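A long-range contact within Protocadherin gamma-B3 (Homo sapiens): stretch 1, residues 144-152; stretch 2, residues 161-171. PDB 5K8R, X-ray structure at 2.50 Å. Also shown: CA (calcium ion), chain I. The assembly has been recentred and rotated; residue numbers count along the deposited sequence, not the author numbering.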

# COMPACT_ATOMS: atom_id res chain seq x y z
N PRO A 144 14.92 15.14 -24.33
CA PRO A 144 15.67 13.94 -23.91
C PRO A 144 15.75 13.81 -22.40
O PRO A 144 16.07 14.77 -21.69
CB PRO A 144 17.05 14.15 -24.54
CG PRO A 144 16.80 15.06 -25.70
CD PRO A 144 15.69 15.98 -25.26
N ASP A 145 15.45 12.61 -21.90
CA ASP A 145 15.51 12.29 -20.49
C ASP A 145 16.07 10.88 -20.35
O ASP A 145 15.72 9.99 -21.14
CB ASP A 145 14.12 12.37 -19.83
CG ASP A 145 14.19 12.24 -18.32
OD1 ASP A 145 14.16 11.10 -17.82
OD2 ASP A 145 14.27 13.29 -17.64
N PRO A 146 16.94 10.64 -19.36
CA PRO A 146 17.56 9.31 -19.24
C PRO A 146 16.58 8.20 -18.89
O PRO A 146 16.89 7.03 -19.16
CB PRO A 146 18.60 9.50 -18.13
CG PRO A 146 18.83 10.98 -18.07
CD PRO A 146 17.52 11.61 -18.42
N HIS A 147 15.42 8.51 -18.32
CA HIS A 147 14.48 7.49 -17.89
C HIS A 147 13.27 7.33 -18.79
O HIS A 147 12.75 6.22 -18.91
CB HIS A 147 13.99 7.78 -16.46
CG HIS A 147 15.04 7.59 -15.41
ND1 HIS A 147 16.02 8.52 -15.15
CD2 HIS A 147 15.26 6.56 -14.55
CE1 HIS A 147 16.80 8.08 -14.18
NE2 HIS A 147 16.36 6.89 -13.80
N PHE A 148 12.80 8.41 -19.41
CA PHE A 148 11.56 8.38 -20.19
C PHE A 148 11.82 8.77 -21.63
O PHE A 148 12.61 9.68 -21.91
CB PHE A 148 10.51 9.31 -19.59
CG PHE A 148 10.05 8.92 -18.22
CD1 PHE A 148 8.96 8.07 -18.06
CD2 PHE A 148 10.70 9.38 -17.09
CE1 PHE A 148 8.53 7.71 -16.81
CE2 PHE A 148 10.27 9.02 -15.83
CZ PHE A 148 9.18 8.18 -15.69
N SER A 149 11.15 8.07 -22.54
CA SER A 149 11.07 8.44 -23.95
C SER A 149 9.61 8.60 -24.33
O SER A 149 8.71 8.47 -23.49
CB SER A 149 11.76 7.39 -24.83
OG SER A 149 13.17 7.43 -24.67
N LEU A 150 9.36 8.88 -25.60
CA LEU A 150 8.02 9.10 -26.10
C LEU A 150 7.80 8.31 -27.38
O LEU A 150 8.67 8.26 -28.25
CB LEU A 150 7.76 10.60 -26.36
CG LEU A 150 6.37 11.02 -26.83
CD1 LEU A 150 5.95 12.31 -26.15
CD2 LEU A 150 6.34 11.20 -28.34
N ILE A 151 6.63 7.67 -27.48
CA ILE A 151 6.19 7.03 -28.71
C ILE A 151 4.98 7.80 -29.22
O ILE A 151 4.17 8.30 -28.43
CB ILE A 151 5.86 5.54 -28.50
CG1 ILE A 151 4.68 5.37 -27.53
CG2 ILE A 151 7.08 4.80 -27.97
CD1 ILE A 151 4.30 3.92 -27.29
N GLN A 152 4.87 7.92 -30.53
CA GLN A 152 3.77 8.64 -31.16
C GLN A 152 2.94 7.67 -31.97
O GLN A 152 3.47 6.96 -32.83
CB GLN A 152 4.29 9.78 -32.04
CG GLN A 152 3.19 10.49 -32.82
CD GLN A 152 3.68 11.77 -33.48
OE1 GLN A 152 4.17 12.68 -32.81
NE2 GLN A 152 3.56 11.83 -34.80
CA CA I . 13.46 1.49 -4.91
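Stretch 2, residues 161-171: YPELVLKAPLD

The strand that ends at Leu-166 enters stretch 2 already formed and lies antiparallel to the strand that starts at Phe-148 and runs on beyond Gln-152, their N-to-C directions 145° apart and their axes approaching to 4.6 Å; from Lys-167 on, stretch 2 continues as loop.

The register runs from Phe-148 opposite Leu-166 to Gln-152 opposite Pro-162. Ser-149 and Val-165 satisfy each other's main chain, Ser-149 N to Val-165 O and Val-165 N to Ser-149 O both at 2.9 Å. Ile-151 and Glu-163 repeat the pattern, with Ile-151 N to Glu-163 O and Glu-163 N to Ile-151 O again at 2.9 Å. Pro-162, which has no amide hydrogen, costs this ladder nothing because it occupies a non-hydrogen-bonded position; its CA makes a CA-H...O contact of 3.6 Å with Ile-151 O.

Beyond the strand, His-147 O accepts from Lys-167 N at 3.0 Å and, weakly, from Ala-168 N at 3.4 Å. Asp-145 OD1 accepts from His-147 N at 2.9 Å and weakly from Phe-148 N at 3.4 Å. Lys-167 reaches back with an extended chain, its NZ giving a weak hydrogen bond to Ser-149 OG at 3.4 Å, while its CE lies 3.2 Å from Asp-145 O.

The face carrying Phe-148, Leu-150, Leu-164 and Leu-166 is largely apolar, with Gln-152 beside Pro-162 at one end; Leu-150 CD1 meets Pro-162 CB at 3.9 Å. Gln-152 OE1 and NE2 are hydrogen-bonded elsewhere in the structure. Leu-166 CD1 sits over the Phe-148 ring, 3.5 Å from Phe-148 CE1, and Leu-164 CD2 comes within 3.6 Å of Phe-148 CD1; Leu-170 CD2, from the loop, adds a contact of 3.8 Å to Phe-148 CZ. The face of Ser-149, Ile-151, Glu-163 and Val-165 is mixed: Ile-151 CG2 meets Val-165 CG1 at 3.9 Å, and Ile-151 CD1 lies 3.3 Å from Glu-163 OE1. Past this contact, Asp-171 OD1 binds the calcium ion at 2.4 Å.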

# COMPACT_ATOMS: atom_id res chain seq x y z
N TYR A 161 -1.40 11.08 -31.44
CA TYR A 161 -1.46 11.19 -29.99
C TYR A 161 -0.19 10.60 -29.40
O TYR A 161 0.34 9.61 -29.94
CB TYR A 161 -2.69 10.50 -29.40
CG TYR A 161 -2.73 9.00 -29.55
CD1 TYR A 161 -2.29 8.16 -28.53
CD2 TYR A 161 -3.23 8.41 -30.71
CE1 TYR A 161 -2.33 6.79 -28.66
CE2 TYR A 161 -3.28 7.03 -30.84
CZ TYR A 161 -2.83 6.23 -29.82
OH TYR A 161 -2.87 4.86 -29.95
N PRO A 162 0.34 11.19 -28.33
CA PRO A 162 1.60 10.70 -27.75
C PRO A 162 1.39 9.78 -26.56
O PRO A 162 0.34 9.79 -25.92
CB PRO A 162 2.30 12.00 -27.34
CG PRO A 162 1.16 12.88 -26.91
CD PRO A 162 -0.04 12.50 -27.76
N GLU A 163 2.42 8.99 -26.26
CA GLU A 163 2.44 8.13 -25.08
C GLU A 163 3.84 8.14 -24.49
O GLU A 163 4.83 8.07 -25.22
CB GLU A 163 2.03 6.68 -25.42
CG GLU A 163 0.55 6.49 -25.70
CD GLU A 163 0.20 5.05 -26.00
OE1 GLU A 163 1.12 4.27 -26.36
OE2 GLU A 163 -0.99 4.68 -25.88
N LEU A 164 3.90 8.24 -23.17
CA LEU A 164 5.17 8.20 -22.46
C LEU A 164 5.59 6.75 -22.25
O LEU A 164 4.77 5.90 -21.90
CB LEU A 164 5.06 8.92 -21.12
CG LEU A 164 6.35 9.34 -20.42
CD1 LEU A 164 7.09 10.39 -21.26
CD2 LEU A 164 6.05 9.87 -19.03
N VAL A 165 6.87 6.45 -22.48
CA VAL A 165 7.38 5.09 -22.35
C VAL A 165 8.58 5.10 -21.42
O VAL A 165 9.42 6.01 -21.48
CB VAL A 165 7.74 4.48 -23.73
CG1 VAL A 165 8.77 5.32 -24.46
CG2 VAL A 165 8.22 3.05 -23.57
N LEU A 166 8.65 4.10 -20.55
CA LEU A 166 9.73 3.96 -19.59
C LEU A 166 10.82 3.08 -20.18
O LEU A 166 10.57 1.91 -20.49
CB LEU A 166 9.21 3.37 -18.28
CG LEU A 166 10.17 3.31 -17.09
CD1 LEU A 166 10.35 4.69 -16.49
CD2 LEU A 166 9.68 2.32 -16.05
N LYS A 167 12.02 3.63 -20.33
CA LYS A 167 13.15 2.88 -20.87
C LYS A 167 14.19 2.51 -19.82
O LYS A 167 15.05 1.67 -20.10
CB LYS A 167 13.83 3.66 -22.00
CG LYS A 167 14.35 5.02 -21.60
CD LYS A 167 15.08 5.68 -22.75
CE LYS A 167 15.61 7.05 -22.36
NZ LYS A 167 16.33 7.71 -23.49
N ALA A 168 14.12 3.09 -18.62
CA ALA A 168 15.01 2.77 -17.52
C ALA A 168 14.18 2.73 -16.24
O ALA A 168 13.28 3.56 -16.06
CB ALA A 168 16.15 3.78 -17.38
N PRO A 169 14.46 1.78 -15.35
CA PRO A 169 13.63 1.64 -14.14
C PRO A 169 13.68 2.88 -13.26
O PRO A 169 14.62 3.68 -13.30
CB PRO A 169 14.25 0.43 -13.42
CG PRO A 169 14.98 -0.31 -14.49
CD PRO A 169 15.49 0.74 -15.43
N LEU A 170 12.63 3.04 -12.46
CA LEU A 170 12.51 4.14 -11.52
C LEU A 170 12.90 3.69 -10.12
O LEU A 170 12.76 2.51 -9.77
CB LEU A 170 11.09 4.71 -11.51
CG LEU A 170 10.56 5.31 -12.81
CD1 LEU A 170 9.14 5.81 -12.63
CD2 LEU A 170 11.48 6.42 -13.30
N ASP A 171 13.40 4.63 -9.33
CA ASP A 171 13.82 4.37 -7.96
C ASP A 171 13.57 5.62 -7.13
O ASP A 171 14.35 6.58 -7.18
CB ASP A 171 15.30 3.99 -7.92
CG ASP A 171 15.73 3.51 -6.54
OD1 ASP A 171 14.85 3.20 -5.72
OD2 ASP A 171 16.96 3.44 -6.30
O HOH W 1 14.29 0.63 -7.10